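Local coordinates for Ice-binding protein (Colwellia, PDB 3WP9) that binds to the surface of ice crystals, inhibits their growth and suppresses ice recrystallization, at residues T23-V34 / L45-Y56; G194-L202 / N212-E223. One frame throughout, in Å; residues are numbered along the deposited sequence.

Contact 1: residues T23-V34 / L45-Y56; sequences TDVYPSTVTGNV and LLNCDEVTGAMY
Residues 45-56 stack on residues 23-34 as one coil on the next, near the end of the chain's beta-helix, through backbone pairing with a polar side-chain cluster beside it. Val-30 N donates to Glu-50 O at 2.8 Å and Val-30 O accepts from Thr-52 N, so Val-30 and Val-51 form a single bridge. Further on, Val-34 N donates to Ala-54 O and Val-34 O accepts from Tyr-56 N, which makes Val-34 and Met-55 parallel partners. Between the two, the side chain of Asn-33 stands in for backbone: its OD1 takes the amide of Ala-54 in the carbonyl plane, on a lone pair (N to OD1 2.9 Å, 171° at the hydrogen), while its ND2 is held by Thr-13 O. Coil-on-coil stacking with parallel pairing is the construction principle of a beta-helix, here a right-handed one, and inward-facing aliphatic groups fill its core. A chi1 of -53° sets Val-34 CG1 anti to the carbonyl carbon, tip to tip with Val-51 CG1 at 4.1 Å, and leaves CG2 between N and the carbonyl carbon, alongside Met-55 CG at 3.6 Å. At the far end Glu-50 OE2 takes Asn-47 N on its anti lone pair at 2.7 Å. Asp-24 OD1 accepts from Ser-28 OG at 2.7 Å on the syn lone pair. Asp-49 OD1 lies at the edge of the Tyr-26 ring, in its plane, and accepts from OH at 3.3 Å.

Contact 2: residues G194-L202 / N212-E223; sequences GTTVNGRLL and NTINAPTEQYEE
Strands 196-198 and 213-215 run parallel in adjacent coils, their short axes 4.8 Å apart and their directions differing by only 2°. Four backbone hydrogen bonds establish the register, Thr-196 beside Thr-213, Val-197 beside Ile-214 and Asn-198 beside Asn-215; Asn-215 N to Val-197 O is 2.8 Å and almost straight (176°). Thr-195 O has two donors, Thr-213 N and Asn-212 ND2, arriving from opposite faces of its carbonyl plane; Asn-212 ND2 also bonds Asn-192 O, and its OD1 accepts from Gln-210 N.

Among the polar side chains, the amides of Asn-198 and Asn-215 lie side by side with planes 22° apart, and Asn-215 ND2 donates to Asn-198 OD1 at 2.9 Å. Asn-198 ND2 turns to Glu-180 OE2. The pair recalls the like-on-like stacking seen between beta-helix coils. Thr-196 OG1 and Thr-213 OG1 share one water, at 3.0 and 2.8 Å, which also donates to Gly-194 O; Thr-196 belongs to a predicted ice-binding motif.

Apolar contacts lie on the inner face. Ile-214 CD1 packs alongside Val-197 CG2 (3.8 Å) and against Leu-201 CD1, which approaches at about a right angle (4.1 Å). At the corner, Pro-217 CD sits over one face of the Arg-200 guanidinium, 3.7 Å from CZ, while NH1 is held by Phe-14 O.

Strand 178-180 borders 196-198 in the same sheet, strand 29-31 borders 213-215, and strand 14-18 meets Ile-214 and Arg-200.

Overall arrangement
Contact 1 closes before contact 2 opens along the chain, yet their centres lie only about 13 Å apart. The sheet ordered 29-31, 213-215, 196-198, 178-180 explains this: the early strand of contact 1 and the late strand of contact 2 are neighbours, and Thr-29 N to Asn-212 O (2.9 Å) and Thr-29 O to Ile-214 N (2.8 Å) are probable hydrogen bonds across that seam. In the ten-stranded sheet, strand 14-18 separates 33-36 from 200-203, so coils from the two ends of the sequence stack together. The chain's early and late parts thus form one continuous beta-helix, with the proposed ice-binding residues Thr-40 and Thr-193 near contacts 1 and 2, respectively.

Contact 1: residues T23-V34 / L45-Y56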
loop_
_atom_site.group_PDB
_atom_site.type_symbol
_atom_site.label_atom_id
_atom_site.label_comp_id
_atom_site.label_asym_id
_atom_site.label_seq_id
_atom_site.Cartn_x
_atom_site.Cartn_y
_atom_site.Cartn_z
ATOM N N THR A 23 11.988 -7.301 1.738
ATOM C CA THR A 23 13.412 -7.099 1.418
ATOM C C THR A 23 13.732 -5.600 1.446
ATOM O O THR A 23 12.832 -4.746 1.266
ATOM C CB THR A 23 13.873 -7.667 0.060
ATOM O OG1 THR A 23 13.243 -6.973 -0.985
ATOM C CG2 THR A 23 13.494 -9.114 -0.122
ATOM N N ASP A 24 14.990 -5.271 1.625
ATOM C CA ASP A 24 15.362 -3.907 1.691
ATOM C C ASP A 24 16.792 -3.612 1.259
ATOM O O ASP A 24 17.751 -4.284 1.702
ATOM C CB ASP A 24 15.212 -3.479 3.150
ATOM C CG ASP A 24 15.631 -1.996 3.390
ATOM O OD1 ASP A 24 14.986 -1.085 2.854
ATOM O OD2 ASP A 24 16.593 -1.738 4.155
ATOM N N VAL A 25 16.949 -2.539 0.494
ATOM C CA VAL A 25 18.248 -1.960 0.196
ATOM C C VAL A 25 18.357 -0.757 1.118
ATOM O O VAL A 25 17.642 0.205 0.980
ATOM C CB VAL A 25 18.375 -1.535 -1.294
ATOM C CG1 VAL A 25 19.697 -0.810 -1.501
ATOM C CG2 VAL A 25 18.209 -2.750 -2.266
ATOM N N TYR A 26 19.215 -0.920 2.133
ATOM C CA TYR A 26 19.414 0.012 3.258
ATOM C C TYR A 26 20.001 1.340 2.742
ATOM O O TYR A 26 20.792 1.361 1.798
ATOM C CB TYR A 26 20.432 -0.654 4.204
ATOM C CG TYR A 26 20.684 0.031 5.509
ATOM C CD1 TYR A 26 19.922 -0.302 6.644
ATOM C CD2 TYR A 26 21.702 0.982 5.640
ATOM C CE1 TYR A 26 20.128 0.310 7.885
ATOM C CE2 TYR A 26 21.926 1.603 6.880
ATOM C CZ TYR A 26 21.126 1.284 7.988
ATOM O OH TYR A 26 21.323 1.905 9.215
ATOM N N PRO A 27 19.638 2.455 3.356
ATOM C CA PRO A 27 18.667 2.547 4.473
ATOM C C PRO A 27 17.281 3.060 4.054
ATOM O O PRO A 27 17.192 3.960 3.217
ATOM C CB PRO A 27 19.303 3.652 5.345
ATOM C CG PRO A 27 19.884 4.625 4.361
ATOM C CD PRO A 27 20.396 3.709 3.180
ATOM N N SER A 28 16.254 2.497 4.664
ATOM C CA SER A 28 14.907 2.935 4.479
ATOM C C SER A 28 14.466 3.375 5.843
ATOM O O SER A 28 15.149 3.065 6.819
ATOM C CB SER A 28 14.040 1.757 4.023
ATOM O OG SER A 28 14.359 1.550 2.655
ATOM N N THR A 29 13.370 4.095 5.896
ATOM C CA THR A 29 12.738 4.448 7.158
ATOM C C THR A 29 11.293 4.112 7.063
ATOM O O THR A 29 10.591 4.561 6.111
ATOM C CB THR A 29 12.824 5.955 7.368
ATOM O OG1 THR A 29 14.197 6.322 7.479
ATOM C CG2 THR A 29 12.172 6.328 8.691
ATOM N N VAL A 30 10.808 3.281 7.965
ATOM C CA VAL A 30 9.420 2.888 7.975
ATOM C C VAL A 30 8.844 3.418 9.299
ATOM O O VAL A 30 9.331 3.006 10.336
ATOM C CB VAL A 30 9.241 1.351 7.897
ATOM C CG1 VAL A 30 7.784 0.986 7.907
ATOM C CG2 VAL A 30 9.925 0.859 6.614
ATOM N N THR A 31 7.943 4.394 9.216
ATOM C CA THR A 31 7.280 4.862 10.463
ATOM C C THR A 31 5.944 4.136 10.571
ATOM O O THR A 31 5.009 4.500 9.838
ATOM C CB THR A 31 7.023 6.375 10.372
ATOM O OG1 THR A 31 8.273 7.085 10.233
ATOM C CG2 THR A 31 6.334 6.861 11.650
ATOM N N GLY A 32 5.869 3.124 11.440
ATOM C CA GLY A 32 4.731 2.242 11.617
ATOM C C GLY A 32 5.261 0.839 11.929
ATOM O O GLY A 32 6.463 0.655 12.107
ATOM N N ASN A 33 4.363 -0.124 12.024
ATOM C CA ASN A 33 4.628 -1.505 12.307
ATOM C C ASN A 33 4.807 -2.269 11.004
ATOM O O ASN A 33 4.176 -1.977 9.977
ATOM C CB ASN A 33 3.452 -2.088 13.079
ATOM C CG ASN A 33 3.140 -1.259 14.306
ATOM O OD1 ASN A 33 4.031 -0.948 15.103
ATOM N ND2 ASN A 33 1.892 -0.835 14.421
ATOM N N VAL A 34 5.673 -3.268 11.086
ATOM C CA VAL A 34 5.824 -4.193 9.933
ATOM C C VAL A 34 5.724 -5.603 10.450
ATOM O O VAL A 34 6.086 -5.922 11.625
ATOM C CB VAL A 34 7.207 -4.021 9.254
ATOM C CG1 VAL A 34 7.405 -2.521 8.904
ATOM C CG2 VAL A 34 8.291 -4.523 10.163
ATOM N N LEU A 45 13.751 -8.827 6.216
ATOM C CA LEU A 45 15.149 -8.388 6.112
ATOM C C LEU A 45 15.250 -6.906 6.254
ATOM O O LEU A 45 15.932 -6.258 5.471
ATOM C CB LEU A 45 15.682 -8.729 4.717
ATOM C CG LEU A 45 15.558 -10.210 4.341
ATOM C CD1 LEU A 45 15.960 -10.372 2.843
ATOM C CD2 LEU A 45 16.305 -11.137 5.282
ATOM N N LEU A 46 14.452 -6.291 7.115
ATOM C CA LEU A 46 14.772 -4.919 7.524
ATOM C C LEU A 46 15.565 -4.969 8.824
ATOM O O LEU A 46 15.414 -5.950 9.648
ATOM C CB LEU A 46 13.441 -4.174 7.872
ATOM C CG LEU A 46 12.597 -3.633 6.695
ATOM C CD1 LEU A 46 11.139 -3.360 7.054
ATOM C CD2 LEU A 46 13.232 -2.302 6.263
ATOM N N ASN A 47 16.332 -3.897 9.041
ATOM C CA ASN A 47 17.177 -3.743 10.225
ATOM C C ASN A 47 16.301 -3.037 11.269
ATOM O O ASN A 47 15.449 -2.268 10.926
ATOM C CB ASN A 47 18.440 -2.935 9.943
ATOM C CG ASN A 47 19.430 -2.977 11.114
ATOM O OD1 ASN A 47 19.192 -2.393 12.192
ATOM N ND2 ASN A 47 20.526 -3.704 10.928
ATOM N N CYS A 48 16.474 -3.389 12.552
ATOM C CA CYS A 48 15.667 -2.801 13.596
ATOM C C CYS A 48 15.760 -1.284 13.550
ATOM O O CYS A 48 14.779 -0.579 13.839
ATOM C CB CYS A 48 16.095 -3.394 14.940
ATOM S SG CYS A 48 15.485 -5.088 15.090
ATOM N N ASP A 49 16.883 -0.744 13.116
ATOM C CA ASP A 49 17.016 0.735 13.050
ATOM C C ASP A 49 16.245 1.396 11.892
ATOM O O ASP A 49 16.130 2.620 11.787
ATOM C CB ASP A 49 18.481 1.189 13.099
ATOM C CG ASP A 49 19.366 0.552 11.987
ATOM O OD1 ASP A 49 18.938 0.385 10.817
ATOM O OD2 ASP A 49 20.539 0.208 12.286
ATOM N N GLU A 50 15.683 0.593 11.017
ATOM C CA GLU A 50 14.910 1.163 9.939
ATOM C C GLU A 50 13.397 1.243 10.250
ATOM O O GLU A 50 12.652 1.781 9.415
ATOM C CB GLU A 50 15.113 0.358 8.619
ATOM C CG GLU A 50 16.562 0.297 8.200
ATOM C CD GLU A 50 16.741 -0.631 7.027
ATOM O OE1 GLU A 50 16.699 -0.111 5.866
ATOM O OE2 GLU A 50 16.836 -1.872 7.268
ATOM N N VAL A 51 12.931 0.709 11.388
ATOM C CA VAL A 51 11.502 0.652 11.682
ATOM C C VAL A 51 11.280 1.478 12.987
ATOM O O VAL A 51 11.927 1.179 14.011
ATOM C CB VAL A 51 10.989 -0.812 11.814
ATOM C CG1 VAL A 51 9.496 -0.876 12.082
ATOM C CG2 VAL A 51 11.259 -1.578 10.500
ATOM N N THR A 52 10.464 2.541 12.927
ATOM C CA THR A 52 10.119 3.182 14.222
ATOM C C THR A 52 9.043 2.533 15.079
ATOM O O THR A 52 9.001 2.819 16.288
ATOM C CB THR A 52 9.732 4.622 14.053
ATOM O OG1 THR A 52 8.502 4.649 13.295
ATOM C CG2 THR A 52 10.917 5.415 13.396
ATOM N N GLY A 53 8.157 1.717 14.534
ATOM C CA GLY A 53 7.253 0.911 15.328
ATOM C C GLY A 53 7.745 -0.479 15.664
ATOM O O GLY A 53 8.930 -0.681 15.928
ATOM N N ALA A 54 6.825 -1.429 15.688
ATOM C CA ALA A 54 7.110 -2.796 16.091
ATOM C C ALA A 54 7.331 -3.601 14.827
ATOM O O ALA A 54 6.768 -3.268 13.762
ATOM C CB ALA A 54 5.939 -3.406 16.819
ATOM N N MET A 55 8.088 -4.666 14.972
ATOM C CA MET A 55 8.332 -5.612 13.899
ATOM C C MET A 55 7.889 -6.954 14.425
ATOM O O MET A 55 8.460 -7.412 15.445
ATOM C CB MET A 55 9.838 -5.632 13.610
ATOM C CG MET A 55 10.218 -6.474 12.425
ATOM S SD MET A 55 12.042 -6.548 12.291
ATOM C CE MET A 55 12.418 -4.892 11.810
ATOM N N TYR A 56 6.883 -7.577 13.769
ATOM C CA TYR A 56 6.335 -8.797 14.196
ATOM C C TYR A 56 6.717 -9.932 13.319
ATOM O O TYR A 56 6.560 -9.828 12.065
ATOM C CB TYR A 56 4.805 -8.647 14.170
ATOM C CG TYR A 56 4.312 -7.730 15.261
ATOM C CD1 TYR A 56 4.323 -8.145 16.592
ATOM C CD2 TYR A 56 3.885 -6.423 14.964
ATOM C CE1 TYR A 56 3.901 -7.280 17.613
ATOM C CE2 TYR A 56 3.420 -5.570 15.954
ATOM C CZ TYR A 56 3.471 -5.992 17.263
ATOM O OH TYR A 56 3.038 -5.135 18.242
HETATM O O HOH W 1 17.266 -6.646 2.986
#

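Contact 2: residues G194-L202 / N212-E223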
loop_
_atom_site.group_PDB
_atom_site.type_symbol
_atom_site.label_atom_id
_atom_site.label_comp_id
_atom_site.label_asym_id
_atom_site.label_seq_id
_atom_site.Cartn_x
_atom_site.Cartn_y
_atom_site.Cartn_z
ATOM N N GLY A 194 14.546 5.621 -3.305
ATOM C CA GLY A 194 14.249 7.001 -2.923
ATOM C C GLY A 194 12.807 7.402 -2.847
ATOM O O GLY A 194 12.469 8.530 -2.347
ATOM N N THR A 195 11.895 6.532 -3.268
ATOM C CA THR A 195 10.489 6.883 -3.281
ATOM C C THR A 195 9.884 6.977 -1.868
ATOM O O THR A 195 10.298 6.300 -0.931
ATOM C CB THR A 195 9.759 5.833 -4.164
ATOM O OG1 THR A 195 10.157 6.115 -5.503
ATOM C CG2 THR A 195 8.212 5.816 -4.056
ATOM N N THR A 196 8.872 7.855 -1.776
ATOM C CA THR A 196 8.146 7.966 -0.525
ATOM C C THR A 196 6.723 7.420 -0.711
ATOM O O THR A 196 6.080 7.628 -1.785
ATOM C CB THR A 196 7.948 9.456 -0.240
ATOM O OG1 THR A 196 9.237 10.015 0.002
ATOM C CG2 THR A 196 7.039 9.663 1.034
ATOM N N VAL A 197 6.290 6.656 0.292
ATOM C CA VAL A 197 4.933 6.205 0.252
ATOM C C VAL A 197 4.238 6.703 1.567
ATOM O O VAL A 197 4.743 6.467 2.641
ATOM C CB VAL A 197 4.858 4.663 0.236
ATOM C CG1 VAL A 197 3.388 4.230 0.421
ATOM C CG2 VAL A 197 5.508 4.162 -1.066
ATOM N N ASN A 198 3.085 7.355 1.426
ATOM C CA ASN A 198 2.231 7.609 2.588
ATOM C C ASN A 198 1.024 6.719 2.441
ATOM O O ASN A 198 0.194 6.924 1.529
ATOM C CB ASN A 198 1.773 9.078 2.542
ATOM C CG ASN A 198 2.923 10.026 2.823
ATOM O OD1 ASN A 198 3.573 9.926 3.850
ATOM N ND2 ASN A 198 3.223 10.922 1.849
ATOM N N GLY A 199 0.991 5.674 3.244
ATOM C CA GLY A 199 0.112 4.592 2.936
ATOM C C GLY A 199 0.441 3.340 3.659
ATOM O O GLY A 199 1.178 3.339 4.645
ATOM N N ARG A 200 -0.188 2.267 3.191
ATOM C CA ARG A 200 0.099 0.960 3.741
ATOM C C ARG A 200 0.355 -0.005 2.545
ATOM O O ARG A 200 -0.319 0.014 1.559
ATOM C CB ARG A 200 -1.115 0.451 4.587
ATOM C CG ARG A 200 -1.406 1.385 5.768
ATOM C CD ARG A 200 -2.559 0.798 6.619
ATOM N NE ARG A 200 -2.969 1.829 7.627
ATOM C CZ ARG A 200 -2.284 2.113 8.741
ATOM N NH1 ARG A 200 -1.172 1.446 9.123
ATOM N NH2 ARG A 200 -2.748 3.081 9.541
ATOM N N LEU A 201 1.399 -0.815 2.729
ATOM C CA LEU A 201 1.788 -1.790 1.704
ATOM C C LEU A 201 1.450 -3.163 2.201
ATOM O O LEU A 201 2.126 -3.676 3.117
ATOM C CB LEU A 201 3.309 -1.670 1.464
ATOM C CG LEU A 201 3.775 -0.259 0.994
ATOM C CD1 LEU A 201 5.300 -0.312 0.764
ATOM C CD2 LEU A 201 3.055 0.253 -0.265
ATOM N N LEU A 202 0.326 -3.666 1.677
ATOM C CA LEU A 202 -0.307 -4.915 2.132
ATOM C C LEU A 202 -0.264 -5.913 0.991
ATOM O O LEU A 202 -1.123 -5.960 0.128
ATOM C CB LEU A 202 -1.776 -4.628 2.621
ATOM C CG LEU A 202 -1.870 -3.472 3.639
ATOM C CD1 LEU A 202 -3.339 -3.144 3.989
ATOM C CD2 LEU A 202 -0.997 -3.602 4.869
ATOM N N ASN A 212 13.758 3.761 0.893
ATOM C CA ASN A 212 12.471 4.483 0.817
ATOM C C ASN A 212 12.105 5.048 2.207
ATOM O O ASN A 212 12.671 4.685 3.190
ATOM C CB ASN A 212 11.348 3.540 0.448
ATOM C CG ASN A 212 11.615 2.847 -0.902
ATOM O OD1 ASN A 212 11.660 1.579 -0.978
ATOM N ND2 ASN A 212 11.708 3.662 -1.959
ATOM N N THR A 213 11.149 5.945 2.107
ATOM C CA THR A 213 10.481 6.448 3.328
ATOM C C THR A 213 9.069 5.966 3.177
ATOM O O THR A 213 8.355 6.333 2.225
ATOM C CB THR A 213 10.472 7.943 3.262
ATOM O OG1 THR A 213 11.830 8.430 3.253
ATOM C CG2 THR A 213 9.723 8.515 4.523
ATOM N N ILE A 214 8.657 5.089 4.088
ATOM C CA ILE A 214 7.353 4.544 4.068
ATOM C C ILE A 214 6.642 4.992 5.369
ATOM O O ILE A 214 7.089 4.572 6.467
ATOM C CB ILE A 214 7.371 2.993 3.991
ATOM C CG1 ILE A 214 8.329 2.470 2.845
ATOM C CG2 ILE A 214 5.954 2.450 3.857
ATOM C CD1 ILE A 214 7.964 2.736 1.408
ATOM N N ASN A 215 5.561 5.780 5.198
ATOM C CA ASN A 215 4.855 6.337 6.393
ATOM C C ASN A 215 3.433 5.824 6.512
ATOM O O ASN A 215 2.684 5.868 5.511
ATOM C CB ASN A 215 4.732 7.842 6.234
ATOM C CG ASN A 215 6.060 8.570 6.121
ATOM O OD1 ASN A 215 6.978 8.295 6.868
ATOM N ND2 ASN A 215 6.142 9.516 5.206
ATOM N N ALA A 216 3.027 5.390 7.724
ATOM C CA ALA A 216 1.602 5.137 7.901
ATOM C C ALA A 216 0.813 6.425 7.542
ATOM O O ALA A 216 1.312 7.549 7.733
ATOM C CB ALA A 216 1.291 4.694 9.309
ATOM N N PRO A 217 -0.389 6.285 6.943
ATOM C CA PRO A 217 -1.181 7.444 6.496
ATOM C C PRO A 217 -1.885 8.078 7.704
ATOM O O PRO A 217 -2.223 7.411 8.663
ATOM C CB PRO A 217 -2.196 6.834 5.524
ATOM C CG PRO A 217 -2.341 5.411 6.032
ATOM C CD PRO A 217 -1.082 4.995 6.706
ATOM N N THR A 218 -2.047 9.371 7.677
ATOM C CA THR A 218 -2.539 9.935 8.941
ATOM C C THR A 218 -4.055 9.879 8.992
ATOM O O THR A 218 -4.751 9.754 7.943
ATOM C CB THR A 218 -2.062 11.349 9.199
ATOM O OG1 THR A 218 -2.407 12.128 8.057
ATOM C CG2 THR A 218 -0.541 11.352 9.509
ATOM N N GLU A 219 -4.537 9.948 10.235
ATOM C CA GLU A 219 -5.968 9.879 10.542
ATOM C C GLU A 219 -6.702 11.143 10.104
ATOM O O GLU A 219 -7.831 11.074 9.642
ATOM C CB GLU A 219 -6.193 9.607 12.043
ATOM C CG GLU A 219 -5.998 8.161 12.469
ATOM C CD GLU A 219 -6.682 7.164 11.518
ATOM O OE1 GLU A 219 -7.852 7.394 11.140
ATOM O OE2 GLU A 219 -6.050 6.147 11.135
ATOM N N GLN A 220 -6.062 12.296 10.264
ATOM C CA GLN A 220 -6.631 13.573 9.793
ATOM C C GLN A 220 -5.518 14.566 9.449
ATOM O O GLN A 220 -4.375 14.352 9.830
ATOM C CB GLN A 220 -7.649 14.149 10.798
ATOM C CG GLN A 220 -7.220 13.974 12.244
ATOM C CD GLN A 220 -8.126 14.682 13.217
ATOM O OE1 GLN A 220 -9.325 14.826 12.980
ATOM N NE2 GLN A 220 -7.559 15.126 14.331
ATOM N N TYR A 221 -5.884 15.650 8.761
ATOM C CA TYR A 221 -4.983 16.537 7.989
ATOM C C TYR A 221 -3.535 16.794 8.487
ATOM O O TYR A 221 -3.291 17.735 9.253
ATOM C CB TYR A 221 -5.708 17.858 7.708
ATOM C CG TYR A 221 -5.488 18.397 6.307
ATOM C CD1 TYR A 221 -5.710 17.587 5.176
ATOM C CD2 TYR A 221 -5.072 19.728 6.103
ATOM C CE1 TYR A 221 -5.506 18.084 3.893
ATOM C CE2 TYR A 221 -4.870 20.235 4.823
ATOM C CZ TYR A 221 -5.088 19.411 3.727
ATOM O OH TYR A 221 -4.897 19.909 2.468
ATOM N N GLU A 222 -2.589 15.967 8.003
ATOM C CA GLU A 222 -1.154 15.983 8.406
ATOM C C GLU A 222 -0.142 15.428 7.350
ATOM O O GLU A 222 -0.395 15.455 6.129
ATOM C CB GLU A 222 -0.962 15.247 9.747
ATOM C CG GLU A 222 -1.510 15.988 10.957
ATOM C CD GLU A 222 -1.937 15.069 12.092
ATOM O OE1 GLU A 222 -1.393 15.235 13.206
ATOM O OE2 GLU A 222 -2.815 14.190 11.888
ATOM N N GLU A 223 1.013 14.964 7.857
ATOM C CA GLU A 223 2.130 14.321 7.102
ATOM C C GLU A 223 2.479 14.799 5.662
ATOM O O GLU A 223 3.396 14.238 5.040
ATOM C CB GLU A 223 1.991 12.780 7.114
ATOM C CG GLU A 223 1.384 12.240 5.816
ATOM C CD GLU A 223 0.872 10.803 5.886
ATOM O OE1 GLU A 223 1.757 9.877 6.119
ATOM O OE2 GLU A 223 -0.398 10.667 5.638
HETATM O O HOH W 2 12.034 8.937 0.468
HETATM O O HOH W 3 -4.537 5.685 8.737
#